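Side-chain contacts in lipoteichoic acid primase (Listeria monocytogenes, PDB 4UOP), which is an extracellular catalytic domain of the sulfatase family, built round a large mixed sheet and holding a magnesium ion: residues S240-D244 with T245-N249; F319-Y323 with P324-N328; F359-I363 with L364-N368. One frame throughout, in Å; residues are numbered along the deposited sequence.

Contact 1: residues S240-D244 with T245-N249; sequences SDLKD and TELGN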
# COMPACT_ATOMS: atom_id res chain seq x y z
N SER B 240 -29.52 19.17 -11.70
CA SER B 240 -30.05 18.06 -10.91
C SER B 240 -29.25 16.77 -11.06
O SER B 240 -29.28 15.91 -10.17
CB SER B 240 -31.52 17.80 -11.25
OG SER B 240 -31.64 17.23 -12.55
N ASP B 241 -28.53 16.62 -12.17
CA ASP B 241 -27.68 15.45 -12.30
C ASP B 241 -26.35 15.57 -11.53
O ASP B 241 -25.58 14.62 -11.52
CB ASP B 241 -27.46 15.06 -13.76
CG ASP B 241 -26.68 16.06 -14.56
OD1 ASP B 241 -26.15 17.06 -14.02
OD2 ASP B 241 -26.61 15.85 -15.79
N LEU B 242 -26.13 16.71 -10.87
CA LEU B 242 -25.01 16.87 -9.93
C LEU B 242 -25.39 17.12 -8.47
O LEU B 242 -24.62 16.81 -7.56
CB LEU B 242 -24.15 18.03 -10.36
CG LEU B 242 -23.32 17.75 -11.60
CD1 LEU B 242 -22.70 19.03 -12.11
CD2 LEU B 242 -22.26 16.70 -11.31
N LYS B 243 -26.59 17.63 -8.22
CA LYS B 243 -26.92 18.11 -6.90
C LYS B 243 -26.95 16.90 -5.99
O LYS B 243 -27.44 15.84 -6.38
CB LYS B 243 -28.27 18.85 -6.89
CG LYS B 243 -28.48 19.75 -5.67
CD LYS B 243 -29.84 20.42 -5.67
CE LYS B 243 -29.84 21.69 -6.51
NZ LYS B 243 -29.48 22.90 -5.72
N ASP B 244 -26.37 17.05 -4.79
CA ASP B 244 -26.28 15.99 -3.77
C ASP B 244 -25.63 14.67 -4.25
O ASP B 244 -25.97 13.56 -3.81
CB ASP B 244 -27.67 15.77 -3.16
CG ASP B 244 -28.20 17.02 -2.43
OD1 ASP B 244 -27.50 18.06 -2.41
OD2 ASP B 244 -29.31 16.96 -1.86
N THR B 245 -24.65 14.82 -5.14
CA THR B 245 -23.82 13.71 -5.64
C THR B 245 -22.37 13.99 -5.26
O THR B 245 -22.04 15.14 -5.00
CB THR B 245 -23.86 13.56 -7.19
OG1 THR B 245 -23.23 14.68 -7.84
CG2 THR B 245 -25.31 13.41 -7.71
N GLU B 246 -21.52 12.97 -5.27
CA GLU B 246 -20.10 13.16 -4.96
C GLU B 246 -19.46 14.20 -5.86
O GLU B 246 -18.75 15.07 -5.37
CB GLU B 246 -19.33 11.84 -5.05
CG GLU B 246 -17.81 12.01 -4.94
CD GLU B 246 -17.06 10.69 -4.89
OE1 GLU B 246 -16.99 9.99 -5.92
OE2 GLU B 246 -16.53 10.36 -3.81
N LEU B 247 -19.68 14.10 -7.17
CA LEU B 247 -19.08 15.03 -8.11
C LEU B 247 -19.60 16.45 -7.91
O LEU B 247 -18.84 17.42 -8.03
CB LEU B 247 -19.26 14.60 -9.58
CG LEU B 247 -18.60 15.50 -10.63
CD1 LEU B 247 -17.09 15.54 -10.44
CD2 LEU B 247 -18.92 15.07 -12.05
N GLY B 248 -20.88 16.57 -7.60
CA GLY B 248 -21.44 17.89 -7.32
C GLY B 248 -20.80 18.52 -6.10
O GLY B 248 -20.39 19.68 -6.13
N ASN B 249 -20.67 17.74 -5.03
CA ASN B 249 -20.03 18.23 -3.82
C ASN B 249 -18.56 18.57 -4.09
O ASN B 249 -18.06 19.56 -3.57
CB ASN B 249 -20.15 17.21 -2.69
CG ASN B 249 -21.60 16.99 -2.27
OD1 ASN B 249 -22.44 17.87 -2.43
ND2 ASN B 249 -21.89 15.82 -1.75

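Contact 2: residues F319-Y323 with P324-N328; sequences FFLHY and PGMEN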
# COMPACT_ATOMS: atom_id res chain seq x y z
N PHE B 319 -0.73 22.29 -12.49
CA PHE B 319 0.60 22.79 -12.17
C PHE B 319 0.77 24.17 -12.77
O PHE B 319 0.62 24.35 -13.98
CB PHE B 319 1.69 21.86 -12.69
CG PHE B 319 3.08 22.35 -12.41
CD1 PHE B 319 3.67 22.15 -11.18
CD2 PHE B 319 3.79 23.05 -13.38
CE1 PHE B 319 4.95 22.61 -10.92
CE2 PHE B 319 5.06 23.53 -13.11
CZ PHE B 319 5.64 23.31 -11.88
N PHE B 320 1.05 25.15 -11.91
CA PHE B 320 1.22 26.54 -12.32
C PHE B 320 2.45 27.09 -11.65
O PHE B 320 2.68 26.87 -10.45
CB PHE B 320 -0.00 27.39 -11.92
CG PHE B 320 -1.26 27.02 -12.64
CD1 PHE B 320 -2.01 25.92 -12.24
CD2 PHE B 320 -1.70 27.76 -13.73
CE1 PHE B 320 -3.16 25.57 -12.92
CE2 PHE B 320 -2.86 27.42 -14.40
CZ PHE B 320 -3.58 26.31 -14.01
N LEU B 321 3.25 27.83 -12.41
CA LEU B 321 4.45 28.43 -11.89
C LEU B 321 4.53 29.89 -12.29
O LEU B 321 4.39 30.24 -13.47
CB LEU B 321 5.69 27.68 -12.39
CG LEU B 321 6.98 28.27 -11.79
CD1 LEU B 321 7.84 27.22 -11.09
CD2 LEU B 321 7.76 28.98 -12.87
N HIS B 322 4.76 30.73 -11.29
CA HIS B 322 4.94 32.16 -11.47
C HIS B 322 6.33 32.54 -10.97
O HIS B 322 6.79 32.01 -9.96
CB HIS B 322 3.87 32.93 -10.68
CG HIS B 322 4.29 34.30 -10.23
ND1 HIS B 322 4.17 35.42 -11.03
CD2 HIS B 322 4.83 34.73 -9.07
CE1 HIS B 322 4.63 36.47 -10.39
NE2 HIS B 322 5.03 36.08 -9.19
N TYR B 323 6.99 33.46 -11.67
CA TYR B 323 8.14 34.15 -11.09
C TYR B 323 8.19 35.57 -11.60
O TYR B 323 7.73 35.83 -12.72
CB TYR B 323 9.45 33.38 -11.31
CG TYR B 323 9.91 33.26 -12.74
CD1 TYR B 323 10.69 34.25 -13.35
CD2 TYR B 323 9.62 32.12 -13.48
CE1 TYR B 323 11.14 34.11 -14.66
CE2 TYR B 323 10.05 31.98 -14.79
CZ TYR B 323 10.81 32.97 -15.38
OH TYR B 323 11.22 32.80 -16.68
N PRO B 324 8.74 36.48 -10.80
CA PRO B 324 8.74 37.89 -11.21
C PRO B 324 9.51 38.15 -12.50
O PRO B 324 10.62 37.63 -12.68
CB PRO B 324 9.41 38.61 -10.03
CG PRO B 324 9.32 37.65 -8.89
CD PRO B 324 9.41 36.29 -9.50
N GLY B 325 8.93 38.94 -13.39
CA GLY B 325 9.57 39.30 -14.64
C GLY B 325 9.62 38.18 -15.66
O GLY B 325 10.46 38.20 -16.56
N MET B 326 8.76 37.17 -15.50
CA MET B 326 8.65 36.11 -16.50
C MET B 326 8.20 36.72 -17.83
O MET B 326 7.23 37.48 -17.87
CB MET B 326 7.62 35.07 -16.05
CG MET B 326 7.21 34.07 -17.13
SD MET B 326 5.88 32.99 -16.58
CE MET B 326 6.72 32.09 -15.29
N GLU B 327 8.90 36.41 -18.91
CA GLU B 327 8.55 36.98 -20.22
C GLU B 327 7.88 35.96 -21.14
O GLU B 327 7.35 36.33 -22.19
CB GLU B 327 9.78 37.59 -20.89
CG GLU B 327 10.82 36.58 -21.36
CD GLU B 327 12.06 37.26 -21.93
OE1 GLU B 327 12.54 38.24 -21.31
OE2 GLU B 327 12.55 36.81 -22.99
N ASN B 328 7.86 34.70 -20.72
CA ASN B 328 7.51 33.58 -21.57
C ASN B 328 6.39 32.72 -20.97
O ASN B 328 6.55 31.52 -20.84
CB ASN B 328 8.79 32.75 -21.74
CG ASN B 328 8.66 31.65 -22.75
OD1 ASN B 328 7.86 31.72 -23.67
ND2 ASN B 328 9.47 30.60 -22.58
O HOH W 1 10.24 33.69 -19.06

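Contact 3: residues F359-I363 with L364-N368; sequences FGTDI and LNSSN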
# COMPACT_ATOMS: atom_id res chain seq x y z
N PHE B 359 15.91 12.39 -7.95
CA PHE B 359 15.35 11.49 -8.95
C PHE B 359 14.48 12.25 -9.94
O PHE B 359 14.19 11.74 -11.02
CB PHE B 359 14.60 10.35 -8.29
CG PHE B 359 15.50 9.39 -7.60
CD1 PHE B 359 16.00 9.68 -6.34
CD2 PHE B 359 15.94 8.25 -8.25
CE1 PHE B 359 16.88 8.80 -5.72
CE2 PHE B 359 16.82 7.37 -7.63
CZ PHE B 359 17.29 7.65 -6.37
N GLY B 360 14.09 13.46 -9.58
CA GLY B 360 13.38 14.34 -10.50
C GLY B 360 14.33 15.05 -11.43
O GLY B 360 15.56 14.98 -11.26
N THR B 361 13.75 15.75 -12.40
CA THR B 361 14.45 16.47 -13.44
C THR B 361 13.91 17.90 -13.55
O THR B 361 12.72 18.15 -13.35
CB THR B 361 14.24 15.74 -14.79
OG1 THR B 361 14.67 14.38 -14.66
CG2 THR B 361 14.99 16.40 -15.92
N ASP B 362 14.79 18.83 -13.88
CA ASP B 362 14.42 20.21 -14.17
C ASP B 362 13.58 20.22 -15.45
O ASP B 362 14.08 20.06 -16.56
CB ASP B 362 15.68 21.07 -14.30
CG ASP B 362 15.40 22.49 -14.73
OD1 ASP B 362 14.22 22.90 -14.88
OD2 ASP B 362 16.39 23.24 -14.90
N ILE B 363 12.27 20.43 -15.30
CA ILE B 363 11.41 20.28 -16.45
C ILE B 363 11.51 21.43 -17.46
O ILE B 363 11.07 21.29 -18.59
CB ILE B 363 9.94 20.06 -16.05
CG1 ILE B 363 9.32 21.29 -15.43
CG2 ILE B 363 9.82 18.85 -15.11
CD1 ILE B 363 7.80 21.19 -15.36
N LEU B 364 12.09 22.56 -17.06
CA LEU B 364 12.25 23.67 -18.00
C LEU B 364 13.53 23.56 -18.83
O LEU B 364 13.78 24.40 -19.70
CB LEU B 364 12.21 25.01 -17.27
CG LEU B 364 10.93 25.29 -16.46
CD1 LEU B 364 11.03 26.64 -15.79
CD2 LEU B 364 9.71 25.21 -17.35
N ASN B 365 14.33 22.54 -18.57
CA ASN B 365 15.59 22.35 -19.30
C ASN B 365 15.76 20.95 -19.87
O ASN B 365 16.87 20.50 -20.14
CB ASN B 365 16.76 22.74 -18.42
CG ASN B 365 16.95 24.22 -18.40
OD1 ASN B 365 17.33 24.81 -19.41
ND2 ASN B 365 16.63 24.85 -17.28
N SER B 366 14.65 20.29 -20.10
CA SER B 366 14.64 18.99 -20.75
C SER B 366 13.42 18.94 -21.63
O SER B 366 12.51 19.77 -21.51
CB SER B 366 14.64 17.88 -19.71
OG SER B 366 13.54 18.01 -18.83
N SER B 367 13.41 18.00 -22.56
CA SER B 367 12.28 17.84 -23.46
C SER B 367 11.76 16.43 -23.54
O SER B 367 10.70 16.23 -24.14
CB SER B 367 12.62 18.35 -24.86
OG SER B 367 12.58 19.77 -24.89
N ASN B 368 12.45 15.47 -22.94
CA ASN B 368 12.09 14.06 -23.04
C ASN B 368 11.88 13.44 -21.66
O ASN B 368 12.11 12.26 -21.45
CB ASN B 368 13.15 13.28 -23.84
CG ASN B 368 14.56 13.40 -23.26
OD1 ASN B 368 14.85 14.32 -22.49
ND2 ASN B 368 15.45 12.50 -23.66

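Contact 1: residues S240-D244 with T245-N249
Thr245 folds its side chain back over the carbonyl of Leu242 at the N-cap position of helix 246-271. Its OG1 gives a hydrogen bond to O of Leu242 at 2.6 Å, and the backbone N of Thr245 adds a second, at 3.1 Å, which closes the type II beta turn from Leu242 to Thr245. Both donors come from the same face of the carbonyl plane. The hydroxyl stands between the backbone N and the carbonyl carbon (chi1 67°), and from there it can look forward as well: N of Gly248 donates to OG1 of Thr245 at 3.0 Å with an N-H...O angle of 155°, the N-cap bond of the helix. Gly248 has no CB, and its CA makes a CA-H...O contact of 3.4 Å with O of Leu242. Beside these hydrogen bonds the two leucines meet obliquely, CD2 of Leu242 touching CD2 of Leu247 at 3.8 Å, so that the apolar side of the turn packs on the first turn of the helix. Gln297 and Tyr300 lie against Leu242, while Asp241 makes a salt bridge with Lys299 and a hydrogen bond with Tyr300. The hydroxyl of Thr245 is thus donor to O of Leu242 and acceptor from N of Gly248, which implies that it links turn and helix start, alongside the backbone bond and the leucine packing.

Contact 2: residues F319-Y323 with P324-N328
Met326 lies across one face of the Tyr323 ring, the long directions of the two side chains at about a right angle. CB of Met326 sits 3.9 Å from the centroid of the Tyr323 ring and only 13° off its normal, a CH-pi contact. With CG anti to the backbone N (chi1 168°), the methionine runs across the ring, and the bend at chi3 (-66°) brings CE to 3.4 Å from both CE2 and CD2 of Tyr323, a tight approach. SD lies obliquely, 5.2 Å from the centroid. The methyl CE also reaches CD2 of Leu321 at 4.1 Å, and that leucine atom lies at the ring edge, in plane. The carbonyl O of Pro324 stands at the ring edge too, 3.4 Å from CD1 of Tyr323, and CD of Pro324 is close to CB of Tyr323 largely through the peptide link. A water lies 2.7 Å from OH of Tyr323 and accepts from N of Glu327. Met94 of the neighbouring strand 94-100 touches both Tyr323 and Met326. N of Met326 donates to O of Tyr323, so the whole arrangement is a type II beta turn, with Gly325 at positive phi, at the C-terminal end of strand 319-322 and filled by a Met-aromatic contact.

Contact 3: residues F359-I363 with L364-N368
An Asx turn at Asp362 reaches ahead to Leu364: N of Leu364 donates to OD1 of Asp362 at 3.1 Å, meeting it from above the carboxylate plane. The other carboxylate oxygen, OD2, takes ND2 of Asn365 at 2.9 Å with an N-H...O angle of 160°. Here the acceptor lies close to the amide plane of Asn365, whereas ND2 arrives well out of the carboxylate plane, as expected for two flat groups turned 76° apart. A chi1 of 175° turns CG away from the Asp362 nitrogen, which carries the carboxylate forward over the turn. O of Asp362 accepts from both N of Asn365 and OG of Ser366, at 3.2 and 3.1 Å, from opposite faces of the carbonyl. The N bond is the i to i+3 link of a tight turn that, in this sulfatase-family domain, lies in the loop between helix 341-348 and strand 371-373. OD1 of Asn365 is taken by N of Asp50, and OG1 of Thr361 by Lys41. CG2 of Thr361 rests 3.6 Å from OG of Ser366, and Asp362 also lies against Thr344 and Asn347 of the helix.

Along the chain, contact 1 comes first, closing the loop after strand 214-219 and opening the helix 246-271. That helix leads to strand 277-283, which pairs antiparallel with the strand of contact 2. The turn of contact 2 opens the loop from strand 319-322 to strand 330-331 within the mixed sheet. Helix 341-348 follows, and contact 3 lies in the loop between it and the five-stranded antiparallel sheet that starts at 371-373. The three run in series, and none nests in or crosses another. Contacts 2 and 3 touch, CE2 of Phe319 lying 4.2 Å from CD1 of Ile363, while contact 1 stands apart, its nearest atoms about 17 Å from contact 2 and about 26 Å from contact 3.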